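Long-range contacts in metal-bound toxin (Helicobacter pylori, PDB 4NRN), which probably acts as an RNA-cleaving toxin of a type II toxin-antitoxin system, and binds two zinc ions: residues K45-K50 against E58-P63; K54-C59 against V68-K73; P63-V68 against V81-H86. All coordinates share one frame; numbering follows the deposited sequence.

Contact 1: residues K45-K50 against E58-P63. With ZN (zinc ion), chain C.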
loop_
_atom_site.group_PDB
_atom_site.type_symbol
_atom_site.label_atom_id
_atom_site.label_comp_id
_atom_site.label_asym_id
_atom_site.label_seq_id
_atom_site.Cartn_x
_atom_site.Cartn_y
_atom_site.Cartn_z
ATOM N N LYS A 45 -2.243 -2.896 -10.412
ATOM C CA LYS A 45 -3.629 -3.266 -10.201
ATOM C C LYS A 45 -4.109 -2.806 -8.820
ATOM O O LYS A 45 -3.421 -2.985 -7.807
ATOM C CB LYS A 45 -3.820 -4.771 -10.421
ATOM C CG LYS A 45 -3.731 -5.172 -11.897
ATOM C CD LYS A 45 -3.603 -6.680 -12.091
ATOM C CE LYS A 45 -3.401 -7.037 -13.566
ATOM N NZ LYS A 45 -3.092 -8.483 -13.792
ATOM N N ASP A 46 -5.286 -2.185 -8.805
ATOM C CA ASP A 46 -5.795 -1.505 -7.621
ATOM C C ASP A 46 -7.286 -1.747 -7.473
ATOM O O ASP A 46 -8.073 -1.392 -8.354
ATOM C CB ASP A 46 -5.542 -0.003 -7.742
ATOM C CG ASP A 46 -5.929 0.747 -6.501
ATOM O OD1 ASP A 46 -5.234 0.585 -5.479
ATOM O OD2 ASP A 46 -6.922 1.502 -6.542
ATOM N N HIS A 47 -7.685 -2.343 -6.361
ATOM C CA HIS A 47 -9.094 -2.580 -6.130
ATOM C C HIS A 47 -9.348 -2.614 -4.630
ATOM O O HIS A 47 -8.418 -2.741 -3.841
ATOM C CB HIS A 47 -9.520 -3.902 -6.776
ATOM C CG HIS A 47 -8.727 -5.071 -6.298
ATOM N ND1 HIS A 47 -9.040 -5.762 -5.149
ATOM C CD2 HIS A 47 -7.599 -5.639 -6.784
ATOM C CE1 HIS A 47 -8.155 -6.725 -4.962
ATOM N NE2 HIS A 47 -7.268 -6.667 -5.939
ATOM N N PRO A 48 -10.615 -2.483 -4.232
ATOM C CA PRO A 48 -10.947 -2.639 -2.817
ATOM C C PRO A 48 -10.633 -4.045 -2.326
ATOM O O PRO A 48 -10.620 -4.999 -3.118
ATOM C CB PRO A 48 -12.462 -2.406 -2.790
ATOM C CG PRO A 48 -12.725 -1.533 -3.961
ATOM C CD PRO A 48 -11.759 -1.986 -5.018
ATOM N N LEU A 49 -10.366 -4.167 -1.030
ATOM C CA LEU A 49 -10.247 -5.475 -0.407
ATOM C C LEU A 49 -11.631 -6.038 -0.117
ATOM O O LEU A 49 -12.333 -5.541 0.768
ATOM C CB LEU A 49 -9.460 -5.378 0.897
ATOM C CG LEU A 49 -7.970 -5.685 0.814
ATOM C CD1 LEU A 49 -7.371 -5.726 2.208
ATOM C CD2 LEU A 49 -7.764 -7.009 0.094
ATOM N N LYS A 50 -12.034 -7.055 -0.876
ATOM C CA LYS A 50 -13.253 -7.785 -0.554
ATOM C C LYS A 50 -12.952 -8.596 0.694
ATOM O O LYS A 50 -11.942 -9.303 0.752
ATOM C CB LYS A 50 -13.668 -8.712 -1.699
ATOM C CG LYS A 50 -14.977 -9.446 -1.436
ATOM C CD LYS A 50 -14.976 -10.862 -2.014
ATOM C CE LYS A 50 -15.537 -10.923 -3.430
ATOM N NZ LYS A 50 -14.700 -10.218 -4.446
ATOM N N GLU A 58 -6.262 -2.531 -2.209
ATOM C CA GLU A 58 -5.159 -3.426 -2.467
ATOM C C GLU A 58 -4.488 -3.011 -3.765
ATOM O O GLU A 58 -5.119 -2.986 -4.822
ATOM C CB GLU A 58 -5.699 -4.851 -2.578
ATOM C CG GLU A 58 -4.678 -5.936 -2.400
ATOM C CD GLU A 58 -5.317 -7.305 -2.478
ATOM O OE1 GLU A 58 -5.441 -7.969 -1.426
ATOM O OE2 GLU A 58 -5.717 -7.713 -3.588
ATOM N N CYS A 59 -3.207 -2.678 -3.677
ATOM C CA CYS A 59 -2.442 -2.271 -4.843
ATOM C C CYS A 59 -1.367 -3.301 -5.133
ATOM O O CYS A 59 -0.674 -3.759 -4.227
ATOM C CB CYS A 59 -1.791 -0.895 -4.627
ATOM S SG CYS A 59 -1.106 -0.268 -6.147
ATOM N N HIS A 60 -1.240 -3.666 -6.401
ATOM C CA HIS A 60 -0.240 -4.630 -6.818
ATOM C C HIS A 60 1.055 -3.925 -7.227
ATOM O O HIS A 60 1.172 -3.454 -8.354
ATOM C CB HIS A 60 -0.796 -5.481 -7.960
ATOM C CG HIS A 60 -1.834 -6.465 -7.519
ATOM N ND1 HIS A 60 -1.620 -7.828 -7.524
ATOM C CD2 HIS A 60 -3.087 -6.289 -7.036
ATOM C CE1 HIS A 60 -2.696 -8.446 -7.074
ATOM N NE2 HIS A 60 -3.601 -7.532 -6.771
ATOM N N LEU A 61 2.009 -3.833 -6.299
ATOM C CA LEU A 61 3.321 -3.251 -6.581
ATOM C C LEU A 61 4.092 -4.190 -7.504
ATOM O O LEU A 61 4.882 -3.769 -8.361
ATOM C CB LEU A 61 4.095 -3.020 -5.282
ATOM C CG LEU A 61 3.906 -1.662 -4.603
ATOM C CD1 LEU A 61 2.440 -1.409 -4.366
ATOM C CD2 LEU A 61 4.702 -1.576 -3.302
ATOM N N LYS A 62 3.857 -5.475 -7.287
ATOM C CA LYS A 62 4.252 -6.529 -8.197
ATOM C C LYS A 62 3.088 -7.514 -8.135
ATOM O O LYS A 62 2.364 -7.537 -7.145
ATOM C CB LYS A 62 5.558 -7.175 -7.732
ATOM C CG LYS A 62 6.743 -6.207 -7.656
ATOM C CD LYS A 62 8.003 -6.897 -7.142
ATOM C CE LYS A 62 9.072 -5.887 -6.739
ATOM N NZ LYS A 62 10.246 -6.526 -6.069
ATOM N N PRO A 63 2.880 -8.313 -9.191
ATOM C CA PRO A 63 1.685 -9.168 -9.199
ATOM C C PRO A 63 1.456 -9.962 -7.902
ATOM O O PRO A 63 0.305 -10.293 -7.606
ATOM C CB PRO A 63 1.927 -10.091 -10.396
ATOM C CG PRO A 63 2.766 -9.253 -11.322
ATOM C CD PRO A 63 3.673 -8.455 -10.425
HETATM ZN ZN ZN C . -5.376 -7.892 -5.954
#

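Contact 2: residues K54-C59 against V68-K73. With ZN (zinc ion), chain C.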
loop_
_atom_site.group_PDB
_atom_site.type_symbol
_atom_site.label_atom_id
_atom_site.label_comp_id
_atom_site.label_asym_id
_atom_site.label_seq_id
_atom_site.Cartn_x
_atom_site.Cartn_y
_atom_site.Cartn_z
ATOM N N LYS A 54 -14.176 -2.524 6.062
ATOM C CA LYS A 54 -13.699 -1.151 6.167
ATOM C C LYS A 54 -12.968 -0.883 4.854
ATOM O O LYS A 54 -12.342 -1.794 4.309
ATOM C CB LYS A 54 -12.762 -0.997 7.370
ATOM C CG LYS A 54 -13.018 -1.989 8.521
ATOM C CD LYS A 54 -14.482 -2.053 8.964
ATOM C CE LYS A 54 -14.841 -0.986 9.994
ATOM N NZ LYS A 54 -16.253 -1.128 10.481
ATOM N N ASP A 55 -13.060 0.341 4.337
ATOM C CA ASP A 55 -12.593 0.626 2.978
ATOM C C ASP A 55 -11.088 0.428 2.748
ATOM O O ASP A 55 -10.380 1.350 2.345
ATOM C CB ASP A 55 -13.053 2.013 2.492
ATOM C CG ASP A 55 -12.536 3.149 3.355
ATOM O OD1 ASP A 55 -11.502 2.970 4.030
ATOM O OD2 ASP A 55 -13.167 4.230 3.350
ATOM N N PHE A 56 -10.619 -0.791 2.995
ATOM C CA PHE A 56 -9.272 -1.197 2.629
ATOM C C PHE A 56 -9.177 -1.407 1.119
ATOM O O PHE A 56 -10.088 -1.958 0.506
ATOM C CB PHE A 56 -8.878 -2.497 3.338
ATOM C CG PHE A 56 -8.452 -2.314 4.765
ATOM C CD1 PHE A 56 -8.083 -1.068 5.244
ATOM C CD2 PHE A 56 -8.384 -3.399 5.619
ATOM C CE1 PHE A 56 -7.680 -0.903 6.552
ATOM C CE2 PHE A 56 -7.974 -3.242 6.932
ATOM C CZ PHE A 56 -7.626 -1.992 7.396
ATOM N N ARG A 57 -8.069 -0.964 0.530
ATOM C CA ARG A 57 -7.778 -1.236 -0.874
ATOM C C ARG A 57 -6.472 -1.996 -1.016
ATOM O O ARG A 57 -5.673 -2.083 -0.075
ATOM C CB ARG A 57 -7.738 0.048 -1.707
ATOM C CG ARG A 57 -9.053 0.798 -1.754
ATOM C CD ARG A 57 -8.994 1.933 -2.762
ATOM N NE ARG A 57 -8.971 1.450 -4.137
ATOM C CZ ARG A 57 -10.055 1.291 -4.893
ATOM N NH1 ARG A 57 -11.263 1.565 -4.406
ATOM N NH2 ARG A 57 -9.940 0.842 -6.134
ATOM N N GLU A 58 -6.262 -2.531 -2.209
ATOM C CA GLU A 58 -5.159 -3.426 -2.467
ATOM C C GLU A 58 -4.488 -3.011 -3.765
ATOM O O GLU A 58 -5.119 -2.986 -4.822
ATOM C CB GLU A 58 -5.699 -4.851 -2.578
ATOM C CG GLU A 58 -4.678 -5.936 -2.400
ATOM C CD GLU A 58 -5.317 -7.305 -2.478
ATOM O OE1 GLU A 58 -5.441 -7.969 -1.426
ATOM O OE2 GLU A 58 -5.717 -7.713 -3.588
ATOM N N CYS A 59 -3.207 -2.678 -3.677
ATOM C CA CYS A 59 -2.442 -2.271 -4.843
ATOM C C CYS A 59 -1.367 -3.301 -5.133
ATOM O O CYS A 59 -0.674 -3.759 -4.227
ATOM C CB CYS A 59 -1.791 -0.895 -4.627
ATOM S SG CYS A 59 -1.106 -0.268 -6.147
ATOM N N VAL A 68 -1.470 -2.926 0.992
ATOM C CA VAL A 68 -2.820 -2.753 1.507
ATOM C C VAL A 68 -2.891 -1.409 2.207
ATOM O O VAL A 68 -2.107 -1.125 3.115
ATOM C CB VAL A 68 -3.236 -3.896 2.444
ATOM C CG1 VAL A 68 -4.637 -3.653 2.981
ATOM C CG2 VAL A 68 -3.175 -5.227 1.698
ATOM N N TYR A 69 -3.810 -0.562 1.755
ATOM C CA TYR A 69 -3.874 0.800 2.261
ATOM C C TYR A 69 -5.300 1.218 2.471
ATOM O O TYR A 69 -6.235 0.576 1.991
ATOM C CB TYR A 69 -3.202 1.784 1.298
ATOM C CG TYR A 69 -3.923 1.932 -0.026
ATOM C CD1 TYR A 69 -4.912 2.894 -0.202
ATOM C CD2 TYR A 69 -3.617 1.095 -1.100
ATOM C CE1 TYR A 69 -5.564 3.022 -1.412
ATOM C CE2 TYR A 69 -4.269 1.215 -2.310
ATOM C CZ TYR A 69 -5.241 2.183 -2.462
ATOM O OH TYR A 69 -5.890 2.300 -3.674
ATOM N N GLN A 70 -5.458 2.316 3.191
ATOM C CA GLN A 70 -6.774 2.811 3.527
ATOM C C GLN A 70 -6.710 4.310 3.397
ATOM O O GLN A 70 -5.838 4.942 3.981
ATOM C CB GLN A 70 -7.127 2.410 4.956
ATOM C CG GLN A 70 -8.560 2.723 5.331
ATOM C CD GLN A 70 -8.822 2.572 6.812
ATOM O OE1 GLN A 70 -7.935 2.200 7.583
ATOM N NE2 GLN A 70 -10.049 2.860 7.221
ATOM N N ILE A 71 -7.602 4.887 2.605
ATOM C CA ILE A 71 -7.702 6.335 2.589
ATOM C C ILE A 71 -8.735 6.762 3.607
ATOM O O ILE A 71 -9.876 6.293 3.574
ATOM C CB ILE A 71 -8.089 6.903 1.205
ATOM C CG1 ILE A 71 -6.966 6.685 0.187
ATOM C CG2 ILE A 71 -8.399 8.391 1.313
ATOM C CD1 ILE A 71 -7.128 7.527 -1.070
ATOM N N LYS A 72 -8.321 7.630 4.526
ATOM C CA LYS A 72 -9.215 8.218 5.519
ATOM C C LYS A 72 -9.450 9.684 5.172
ATOM O O LYS A 72 -8.824 10.567 5.754
ATOM C CB LYS A 72 -8.590 8.125 6.912
ATOM C CG LYS A 72 -8.196 6.723 7.339
ATOM C CD LYS A 72 -9.331 6.037 8.069
ATOM C CE LYS A 72 -9.448 6.549 9.495
ATOM N NZ LYS A 72 -10.739 6.148 10.120
ATOM N N LYS A 73 -10.346 9.936 4.219
ATOM C CA LYS A 73 -10.575 11.284 3.697
ATOM C C LYS A 73 -10.995 12.288 4.766
ATOM O O LYS A 73 -10.744 13.488 4.638
ATOM C CB LYS A 73 -11.617 11.248 2.579
ATOM C CG LYS A 73 -11.108 10.652 1.265
ATOM C CD LYS A 73 -9.961 11.472 0.680
ATOM C CE LYS A 73 -9.869 11.318 -0.831
ATOM N NZ LYS A 73 -10.920 12.072 -1.570
HETATM ZN ZN ZN C . -5.376 -7.892 -5.954
#

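Contact 3: residues P63-V68 against V81-H86. With ZN (zinc ion), chain D.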
loop_
_atom_site.group_PDB
_atom_site.type_symbol
_atom_site.label_atom_id
_atom_site.label_comp_id
_atom_site.label_asym_id
_atom_site.label_seq_id
_atom_site.Cartn_x
_atom_site.Cartn_y
_atom_site.Cartn_z
ATOM N N PRO A 63 2.880 -8.313 -9.191
ATOM C CA PRO A 63 1.685 -9.168 -9.199
ATOM C C PRO A 63 1.456 -9.962 -7.902
ATOM O O PRO A 63 0.305 -10.293 -7.606
ATOM C CB PRO A 63 1.927 -10.091 -10.396
ATOM C CG PRO A 63 2.766 -9.253 -11.322
ATOM C CD PRO A 63 3.673 -8.455 -10.425
ATOM N N ASP A 64 2.508 -10.247 -7.136
ATOM C CA ASP A 64 2.323 -10.776 -5.775
ATOM C C ASP A 64 3.161 -10.058 -4.691
ATOM O O ASP A 64 3.714 -10.696 -3.799
ATOM C CB ASP A 64 2.521 -12.298 -5.719
ATOM C CG ASP A 64 1.887 -12.925 -4.478
ATOM O OD1 ASP A 64 1.045 -12.260 -3.841
ATOM O OD2 ASP A 64 2.225 -14.081 -4.133
ATOM N N LEU A 65 3.250 -8.731 -4.792
ATOM C CA LEU A 65 3.667 -7.874 -3.679
ATOM C C LEU A 65 2.625 -6.773 -3.515
ATOM O O LEU A 65 2.583 -5.817 -4.293
ATOM C CB LEU A 65 5.045 -7.247 -3.899
ATOM C CG LEU A 65 5.391 -6.151 -2.875
ATOM C CD1 LEU A 65 5.726 -6.742 -1.515
ATOM C CD2 LEU A 65 6.533 -5.266 -3.359
ATOM N N LEU A 66 1.792 -6.929 -2.492
ATOM C CA LEU A 66 0.615 -6.094 -2.272
ATOM C C LEU A 66 0.844 -4.965 -1.264
ATOM O O LEU A 66 1.468 -5.153 -0.215
ATOM C CB LEU A 66 -0.549 -6.978 -1.806
ATOM C CG LEU A 66 -0.684 -8.293 -2.586
ATOM C CD1 LEU A 66 -1.775 -9.199 -2.004
ATOM C CD2 LEU A 66 -0.917 -8.014 -4.079
ATOM N N LEU A 67 0.341 -3.784 -1.605
ATOM C CA LEU A 67 0.274 -2.665 -0.677
ATOM C C LEU A 67 -1.176 -2.552 -0.248
ATOM O O LEU A 67 -2.028 -2.149 -1.048
ATOM C CB LEU A 67 0.673 -1.370 -1.385
ATOM C CG LEU A 67 1.033 -0.094 -0.609
ATOM C CD1 LEU A 67 0.809 1.119 -1.515
ATOM C CD2 LEU A 67 0.281 0.073 0.699
ATOM N N VAL A 68 -1.470 -2.926 0.992
ATOM C CA VAL A 68 -2.820 -2.753 1.507
ATOM C C VAL A 68 -2.891 -1.409 2.207
ATOM O O VAL A 68 -2.107 -1.125 3.115
ATOM C CB VAL A 68 -3.236 -3.896 2.444
ATOM C CG1 VAL A 68 -4.637 -3.653 2.981
ATOM C CG2 VAL A 68 -3.175 -5.227 1.698
ATOM N N VAL A 81 -1.122 -0.022 5.467
ATOM C CA VAL A 81 -1.508 -1.064 6.421
ATOM C C VAL A 81 -0.606 -2.308 6.412
ATOM O O VAL A 81 -0.130 -2.736 7.461
ATOM C CB VAL A 81 -3.008 -1.476 6.255
ATOM C CG1 VAL A 81 -3.426 -2.434 7.350
ATOM C CG2 VAL A 81 -3.899 -0.254 6.277
ATOM N N ARG A 82 -0.384 -2.900 5.244
ATOM C CA ARG A 82 0.514 -4.050 5.144
ATOM C C ARG A 82 1.195 -4.064 3.782
ATOM O O ARG A 82 0.697 -3.479 2.825
ATOM C CB ARG A 82 -0.237 -5.367 5.366
ATOM C CG ARG A 82 -0.987 -5.508 6.708
ATOM C CD ARG A 82 -0.063 -5.781 7.893
ATOM N NE ARG A 82 1.012 -6.716 7.561
ATOM C CZ ARG A 82 0.901 -8.039 7.623
ATOM N NH1 ARG A 82 -0.242 -8.588 8.006
ATOM N NH2 ARG A 82 1.928 -8.812 7.297
ATOM N N LEU A 83 2.346 -4.723 3.707
ATOM C CA LEU A 83 3.125 -4.805 2.476
ATOM C C LEU A 83 3.745 -6.188 2.419
ATOM O O LEU A 83 4.617 -6.507 3.223
ATOM C CB LEU A 83 4.237 -3.759 2.477
ATOM C CG LEU A 83 5.019 -3.617 1.178
ATOM C CD1 LEU A 83 4.134 -2.952 0.140
ATOM C CD2 LEU A 83 6.288 -2.807 1.404
ATOM N N GLY A 84 3.292 -7.010 1.481
ATOM C CA GLY A 84 3.738 -8.390 1.417
ATOM C C GLY A 84 2.977 -9.210 0.399
ATOM O O GLY A 84 2.177 -8.677 -0.363
ATOM N N SER A 85 3.229 -10.516 0.378
ATOM C CA SER A 85 2.535 -11.398 -0.554
ATOM C C SER A 85 1.144 -11.750 -0.039
ATOM O O SER A 85 0.814 -11.486 1.119
ATOM C CB SER A 85 3.341 -12.675 -0.789
ATOM O OG SER A 85 3.298 -13.505 0.359
ATOM N N HIS A 86 0.326 -12.343 -0.903
ATOM C CA HIS A 86 -0.972 -12.849 -0.476
ATOM C C HIS A 86 -0.776 -13.811 0.690
ATOM O O HIS A 86 -1.437 -13.698 1.724
ATOM C CB HIS A 86 -1.681 -13.561 -1.625
ATOM C CG HIS A 86 -2.230 -12.635 -2.661
ATOM N ND1 HIS A 86 -1.577 -12.366 -3.844
ATOM C CD2 HIS A 86 -3.380 -11.918 -2.698
ATOM C CE1 HIS A 86 -2.293 -11.524 -4.563
ATOM N NE2 HIS A 86 -3.393 -11.234 -3.889
HETATM ZN ZN ZN D . -5.700 -10.310 -4.397
HETATM O O HOH W 1 -7.551 -11.293 -3.238
#

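Contact 1: residues K45-K50 against E58-P63
His-47, Glu-58 and His-60 converge on one zinc ion, a worked case of an antiparallel strand pair turning its ligands out on one face of a sheet. The tight part lies between His-47 and Glu-58, a hydrogen-bonded pair: Glu-58 N reaches His-47 O at 2.7 Å, and His-47 N bonds back to Glu-58 O. The imidazole of His-47 and the chain of Glu-58 run side by side in the same direction. CB of Glu-58 sits over one ring face, 4.2 Å from the centroid of the His-47 ring, while the carboxylate stands nearly upright to that ring, the planes 81° apart. With CG anti to its backbone N (chi1 -161°) and the chain extended, Glu-58 delivers OE2 to the metal at 2.4 Å. His-60 NE2 binds the zinc ion at 2.0 Å, and NE2 of His-47 is the third protein ligand. Each ring is steadied at its far nitrogen: His-47 ND1 donates to Pro-48 O (2.7 Å) and His-60 ND1 to Pro-63 O (3.1 Å).

The loose side is the outer chain of Lys-45. His-60 N still holds Lys-45 O at 2.7 Å and Lys-45 CB touches the His-60 ring, but beyond Lys-45 CB the exposed chain leads away.

On the opposite face Asp-46 and Cys-59 form a non-hydrogen-bonded pair. There Asp-46 bonds to Tyr-69 of strand 65-72 and Cys-59 packs on Val-30 of helix 24-35, while on the zinc face Glu-58 and His-60 rest against Leu-66 of strand 65-72.

Contact 2: residues K54-C59 against V68-K73
Tyr-69 and Arg-57 dominate the beta hairpin of strands 56-60 and 65-72, and they show a backbone pair and a CH-pi contact formed by the same two residues. The two residues form an antiparallel hydrogen-bonded pair. Arg-57 N points almost straight at Tyr-69 O (2.8 Å, 178° at the hydrogen), and Tyr-69 N returns a bond to Arg-57 O at 3.0 Å. On the same face their side chains lie alongside each other. CG of Tyr-69 occupies the position between its backbone N and carbonyl carbon (chi1 67°), which brings the phenol beneath the arginine: CB of Arg-57 stands 3.8 Å from the centroid of the Tyr-69 ring, over the face but displaced to the hydroxyl end, the CH-pi contact. The arginine chain then bends at chi3, and NE makes a weak, strongly bent bond of 3.2 Å to Tyr-69 OH. The stronger polar partner of both groups is Asp-46, whose carboxylate takes a hydrogen bond with the phenol on one oxygen and a salt bridge from Arg-57 NH2 on the other. Cys-59 CB reaches the ring edge at Tyr-69 CE2.

Val-68 faces the other way, with Glu-58, its non-hydrogen-bonded partner. Its CG1 approaches Phe-56 CB at 4.4 Å. Next to it Gln-70 lies extended, with CB at the edge of the Phe-56 ring and OE1 3.3 Å from Phe-56 CE1; its amide is almost perpendicular to that ring.

Both strands are interior to the sheet: strand 46-48 flanks 56-60, strand 77-84 flanks 65-72, and Leu-34 of helix 24-35 packs on Tyr-69, whereas Leu-49 covers Phe-56 and Val-68.

Contact 3: residues P63-V68 against V81-H86
Leu-66 with Gly-84 and Val-68 with Arg-82 are hydrogen-bonded pairs of an antiparallel hairpin, the pairing of strands 65-72 and 77-84 within the five-stranded sheet. Its far end carries a histidine-carboxylate contact. Leu-66 N bonds to Gly-84 O at 2.8 Å, and Gly-84 N bonds back. Between the two pairs, Leu-67 and Leu-83 sit opposite without backbone bonds; Leu-67 CB touches Leu-83 CD1 at 4.1 Å, and Leu-65 CD1 adds to the same apolar face, where Leu-83 meets Phe-10, Leu-14 and Leu-17 of helix 8-19.

At Val-68 the ladder takes up a classic beta bulge. Val-81 and Arg-82 both face this residue, so Val-68 O accepts two amides, Val-81 N at 2.8 Å and Arg-82 N at 3.3 Å. The side chain of Arg-82 leads away to a salt bridge with Asp-13.

Past Gly-84 the chain enters a short helix, with Ser-85 as N-cap bonding Glu-88 N. Asp-64, its CG anti to the backbone N (chi1 -160°), presents OD1 to two donors of His-86: the backbone N at 3.0 Å and the ring ND1 at 2.6 Å. They approach from opposite faces of the carboxylate, ND1 well above its plane and with a bent bond. This grip limits rotation of the imidazole, while Leu-66 lies across one face of the ring. NE2, at the ring's other edge, binds the second zinc ion at 2.5 Å, together with a water and Glu-58; His-86 is also the predicted proton donor of the active site.

In the fold
The three contacts follow one another across a single mixed sheet: contact 1 pairs strands 46-48 and 56-60, contact 2 pairs 56-60 with 65-72, and contact 3 pairs 65-72 with 77-84. Their centres lie only about 8 to 12 Å apart. Along the chain contact 1 closes before contact 3 opens, while the segments of contacts 2 and 3 alternate because both use strand 65-72. Cys-59 O bonding to Leu-67 N joins the outer two contacts. Glu-58, common to contacts 1 and 2, binds both zinc ions, linking the ligands of contact 1 to His-86 of contact 3. One sheet face thereby gathers the metal sites and the predicted active site, while helices 8-19 and 24-35 pack on the other.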